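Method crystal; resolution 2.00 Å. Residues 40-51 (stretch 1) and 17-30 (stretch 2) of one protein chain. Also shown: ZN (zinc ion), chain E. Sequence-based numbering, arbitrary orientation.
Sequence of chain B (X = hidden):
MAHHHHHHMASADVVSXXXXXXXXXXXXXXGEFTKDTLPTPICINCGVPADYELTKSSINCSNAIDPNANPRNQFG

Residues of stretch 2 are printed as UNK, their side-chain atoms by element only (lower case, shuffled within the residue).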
# COMPACT_ATOMS: atom_id res chain seq x y z
N THR B 40 0.14 -15.35 2.03
CA THR B 40 0.93 -14.96 0.86
C THR B 40 2.27 -14.43 1.35
O THR B 40 2.35 -13.92 2.46
CB THR B 40 0.24 -13.85 -0.04
OG1 THR B 40 -0.04 -12.68 0.75
CG2 THR B 40 -1.01 -14.37 -0.63
N PRO B 41 3.32 -14.51 0.49
CA PRO B 41 4.59 -13.88 0.82
C PRO B 41 4.53 -12.38 0.97
O PRO B 41 3.70 -11.70 0.35
CB PRO B 41 5.51 -14.28 -0.36
CG PRO B 41 4.60 -14.58 -1.46
CD PRO B 41 3.38 -15.18 -0.83
N ILE B 42 5.42 -11.86 1.80
CA ILE B 42 5.47 -10.45 2.12
C ILE B 42 6.67 -9.83 1.41
O ILE B 42 7.74 -10.41 1.40
CB ILE B 42 5.54 -10.27 3.66
CG1 ILE B 42 4.28 -10.87 4.31
CG2 ILE B 42 5.72 -8.80 4.03
CD1 ILE B 42 4.38 -11.01 5.82
N CYS B 43 6.49 -8.65 0.80
CA CYS B 43 7.60 -7.94 0.19
C CYS B 43 8.67 -7.50 1.22
O CYS B 43 8.35 -6.87 2.23
CB CYS B 43 7.10 -6.70 -0.57
SG CYS B 43 8.36 -5.65 -1.35
N ILE B 44 9.93 -7.81 0.92
CA ILE B 44 11.06 -7.43 1.79
C ILE B 44 11.26 -5.88 1.96
O ILE B 44 11.85 -5.44 2.95
CB ILE B 44 12.37 -8.10 1.32
CG1 ILE B 44 13.44 -8.01 2.41
CG2 ILE B 44 12.88 -7.50 0.04
CD1 ILE B 44 13.70 -9.34 3.12
N ASN B 45 10.74 -5.10 1.01
CA ASN B 45 11.01 -3.67 0.97
C ASN B 45 9.88 -2.85 1.61
O ASN B 45 10.14 -2.03 2.50
CB ASN B 45 11.28 -3.22 -0.48
CG ASN B 45 11.55 -1.72 -0.60
OD1 ASN B 45 12.50 -1.22 0.00
ND2 ASN B 45 10.74 -1.02 -1.39
N CYS B 46 8.62 -3.06 1.18
CA CYS B 46 7.51 -2.22 1.69
C CYS B 46 6.70 -2.98 2.72
O CYS B 46 5.87 -2.41 3.44
CB CYS B 46 6.60 -1.76 0.51
SG CYS B 46 5.68 -3.13 -0.27
N GLY B 47 6.98 -4.28 2.86
CA GLY B 47 6.28 -5.12 3.82
C GLY B 47 4.79 -5.37 3.58
O GLY B 47 4.08 -5.81 4.47
N VAL B 48 4.30 -5.13 2.37
CA VAL B 48 2.90 -5.44 2.03
C VAL B 48 2.80 -6.91 1.59
O VAL B 48 3.59 -7.33 0.76
CB VAL B 48 2.39 -4.46 0.93
CG1 VAL B 48 0.93 -4.79 0.50
CG2 VAL B 48 2.53 -3.01 1.42
N PRO B 49 1.87 -7.71 2.20
CA PRO B 49 1.60 -9.07 1.68
C PRO B 49 1.18 -9.04 0.20
O PRO B 49 0.29 -8.27 -0.18
CB PRO B 49 0.40 -9.52 2.50
CG PRO B 49 0.47 -8.67 3.75
CD PRO B 49 1.00 -7.36 3.33
N ALA B 50 1.82 -9.86 -0.63
CA ALA B 50 1.54 -9.85 -2.07
C ALA B 50 0.09 -10.24 -2.42
O ALA B 50 -0.39 -11.31 -2.03
CB ALA B 50 2.53 -10.78 -2.81
N ASP B 51 -0.61 -9.38 -3.14
CA ASP B 51 -1.95 -9.70 -3.64
C ASP B 51 -1.80 -10.62 -4.86
O ASP B 51 -1.24 -10.21 -5.88
CB ASP B 51 -2.72 -8.42 -4.01
CG ASP B 51 -4.10 -8.72 -4.55
OD1 ASP B 51 -5.07 -8.85 -3.75
OD2 ASP B 51 -4.23 -8.81 -5.80
N UNK B 17 9.97 -16.55 -7.96
CA UNK B 17 10.33 -15.13 -8.07
C UNK B 17 9.08 -14.34 -8.46
O UNK B 17 8.15 -14.91 -9.06
c UNK B 17 12.79 -15.62 -8.61
c UNK B 17 11.48 -14.88 -9.06
o UNK B 17 11.11 -15.36 -10.34
N UNK B 18 9.03 -13.06 -8.07
CA UNK B 18 7.84 -12.21 -8.35
C UNK B 18 8.22 -10.75 -8.17
O UNK B 18 9.25 -10.45 -7.54
n UNK B 18 7.48 -13.48 -3.97
c UNK B 18 7.39 -13.75 -5.32
c UNK B 18 6.04 -10.38 -4.98
c UNK B 18 6.59 -11.67 -4.96
c UNK B 18 6.85 -11.53 -2.50
c UNK B 18 6.32 -10.27 -2.54
c UNK B 18 6.98 -12.23 -3.72
c UNK B 18 5.91 -9.69 -3.76
c UNK B 18 6.88 -12.66 -5.99
c UNK B 18 6.62 -12.54 -7.47
N UNK B 19 7.43 -9.85 -8.72
CA UNK B 19 7.66 -8.42 -8.49
C UNK B 19 6.52 -7.77 -7.70
O UNK B 19 5.36 -7.94 -8.03
c UNK B 19 8.05 -7.67 -9.79
c UNK B 19 7.50 -8.36 -10.98
c UNK B 19 7.71 -6.18 -9.80
N UNK B 20 6.88 -7.05 -6.62
CA UNK B 20 5.88 -6.43 -5.77
C UNK B 20 5.05 -5.42 -6.60
O UNK B 20 5.62 -4.50 -7.20
c UNK B 20 6.54 -5.72 -4.59
s UNK B 20 5.36 -4.87 -3.56
N UNK B 21 3.71 -5.59 -6.64
CA UNK B 21 2.86 -4.64 -7.41
C UNK B 21 2.74 -3.27 -6.73
O UNK B 21 2.31 -2.31 -7.34
c UNK B 21 1.44 -6.20 -6.19
c UNK B 21 1.50 -5.34 -7.45
c UNK B 21 2.91 -6.63 -5.93
N UNK B 22 3.17 -3.18 -5.47
CA UNK B 22 3.12 -1.89 -4.76
C UNK B 22 4.34 -1.03 -5.08
O UNK B 22 4.18 0.09 -5.54
c UNK B 22 0.39 -2.53 -3.27
c UNK B 22 1.80 -3.05 -2.93
c UNK B 22 2.96 -2.09 -3.23
c UNK B 22 2.82 -0.73 -2.49
N UNK B 23 5.55 -1.58 -4.82
CA UNK B 23 6.81 -0.84 -4.90
C UNK B 23 7.73 -1.26 -6.06
O UNK B 23 8.71 -0.56 -6.34
s UNK B 23 8.31 -2.51 -3.16
c UNK B 23 7.56 -0.90 -3.58
N UNK B 24 7.41 -2.37 -6.71
CA UNK B 24 8.10 -2.82 -7.92
C UNK B 24 9.46 -3.50 -7.70
O UNK B 24 10.21 -3.70 -8.67
s UNK B 24 5.75 -1.86 -10.25
c UNK B 24 8.28 -1.66 -8.90
c UNK B 24 5.33 -3.57 -10.02
c UNK B 24 7.53 -1.75 -10.20
N UNK B 25 9.79 -3.85 -6.46
CA UNK B 25 11.03 -4.57 -6.20
C UNK B 25 10.86 -6.08 -6.39
O UNK B 25 9.82 -6.64 -6.10
c UNK B 25 11.67 -5.25 -3.76
c UNK B 25 11.81 -4.21 -4.85
c UNK B 25 11.65 -2.75 -4.40
N UNK B 26 11.91 -6.72 -6.91
CA UNK B 26 11.91 -8.18 -7.11
C UNK B 26 12.03 -8.91 -5.78
O UNK B 26 12.91 -8.59 -4.98
o UNK B 26 12.80 -8.45 -9.33
c UNK B 26 13.11 -8.58 -7.96
N UNK B 27 11.17 -9.90 -5.57
CA UNK B 27 11.25 -10.77 -4.39
C UNK B 27 11.46 -12.25 -4.80
O UNK B 27 11.17 -12.66 -5.95
o UNK B 27 10.17 -9.47 -1.51
c UNK B 27 9.97 -10.65 -3.58
c UNK B 27 9.91 -9.38 -2.71
n UNK B 27 9.49 -8.22 -3.29
N UNK B 28 11.97 -13.04 -3.83
CA UNK B 28 12.25 -14.48 -3.98
C UNK B 28 11.66 -15.26 -2.81
O UNK B 28 12.00 -14.99 -1.67
o UNK B 28 16.42 -15.42 -6.38
c UNK B 28 13.75 -14.72 -3.99
o UNK B 28 15.86 -16.60 -4.62
c UNK B 28 15.63 -15.69 -5.45
c UNK B 28 14.33 -14.87 -5.38
N UNK B 29 10.76 -16.22 -3.06
CA UNK B 29 10.24 -16.99 -1.90
C UNK B 29 10.31 -18.49 -2.08
O UNK B 29 10.22 -19.00 -3.20
o UNK B 29 7.90 -16.86 -2.64
c UNK B 29 8.78 -16.58 -1.55
c UNK B 29 8.72 -15.06 -1.25
N UNK B 30 10.46 -19.18 -0.96
CA UNK B 30 10.55 -20.63 -0.93
C UNK B 30 9.21 -21.24 -1.33
O UNK B 30 8.11 -20.76 -0.88
n UNK B 30 13.99 -22.38 1.11
c UNK B 30 10.96 -21.11 0.47
c UNK B 30 11.64 -22.46 0.48
o UNK B 30 13.47 -22.34 -1.08
c UNK B 30 13.12 -22.38 0.10
ZN ZN E . 6.92 -3.90 -2.05

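Position 17 carries three side-chain atoms, one carbon bearing an oxygen and a second carbon, and lies beyond the reach of stretch 1; this is Thr17. At position 18 one carbon leads to fused five- and six-membered rings holding eight carbons and one nitrogen. The methyl of Ala50 sits over one face of the six-membered ring, its CB 4.0 Å from the ring centroid, in a CH-pi contact. The backbone of stretch 1 meets the ring edge, with Cys43 N 3.7 Å from a ring carbon of position 18, and Pro41 CB packs 3.7 Å from another carbon of the same ring. Only tryptophan provides such a ring system, and the residue is Trp18.

Position 19 has three carbons forked at the first and touches nothing on stretch 1: Val19. At position 20 a single carbon ends in sulfur, 2.4 Å from the zinc ion and 3.7 Å from Cys46 SG, so the residue is Cys20. Its SG also accepts a hydrogen bond from the backbone N of position 23 at 3.5 Å, as is common in zinc knuckles. Three carbons close a ring onto the backbone N at position 21, identifying Pro21. Position 22 has four carbons, forked at the first with one arm two carbons long, and a side-chain carbon packs 3.9 Å from Val48 CG1, hence Ile22.

Position 23 again shows one carbon and one sulfur, the latter 2.2 Å from zinc. This sulfur accepts a nearly linear hydrogen bond from Asn45 ND2 at 3.4 Å: Cys23. Position 24 has an unbranched chain of two carbons, sulfur and a terminal carbon; its CA-to-CB bond points away from stretch 1, the chain makes no contact with it, and the residue is Met24. At position 25, one carbon carries two others, one of them 3.6 Å from Asn45 ND2, as fits Val25. One carbon and one oxygen at position 26, where the CA-to-CB bond also points away and the side chain makes no contact, give Ser26.

Position 27 has two carbons, the second bearing one oxygen and one nitrogen. The oxygen lies 3.0 Å from the backbone N of Ile44 and the nitrogen 3.4 Å from Cys43 SG, an amide accepting at one end and donating at the other: Asn27. Position 28 has three carbons, the last with two oxygens, and stays out of reach of stretch 1, as Glu28. At position 29 one carbon bears an oxygen and a carbon; the latter comes within 3.4 Å of Pro41 CB, and the residue is Thr29. Three carbons ending in one oxygen and one nitrogen mark position 30 as Gln30, clear of the contact.

The contact is organised around the zinc ion, which Cys20 and Cys23 bind together with Cys43 SG at 2.4 Å and Cys46 SG at 2.3 Å, so that each stretch supplies two ligands. Asn27 and Asn45 reinforce this centre from opposite stretches, each donating to a zinc-bound sulfur across the contact, while OD1 of Asn27 also holds the backbone of Ile44. Apolar packing of Trp18 against Pro41 and Ala50, and of Ile22 against Val48, extends the contact beyond the metal site.

Stretch 2 (17-30) TWVCPICMVSNETQ
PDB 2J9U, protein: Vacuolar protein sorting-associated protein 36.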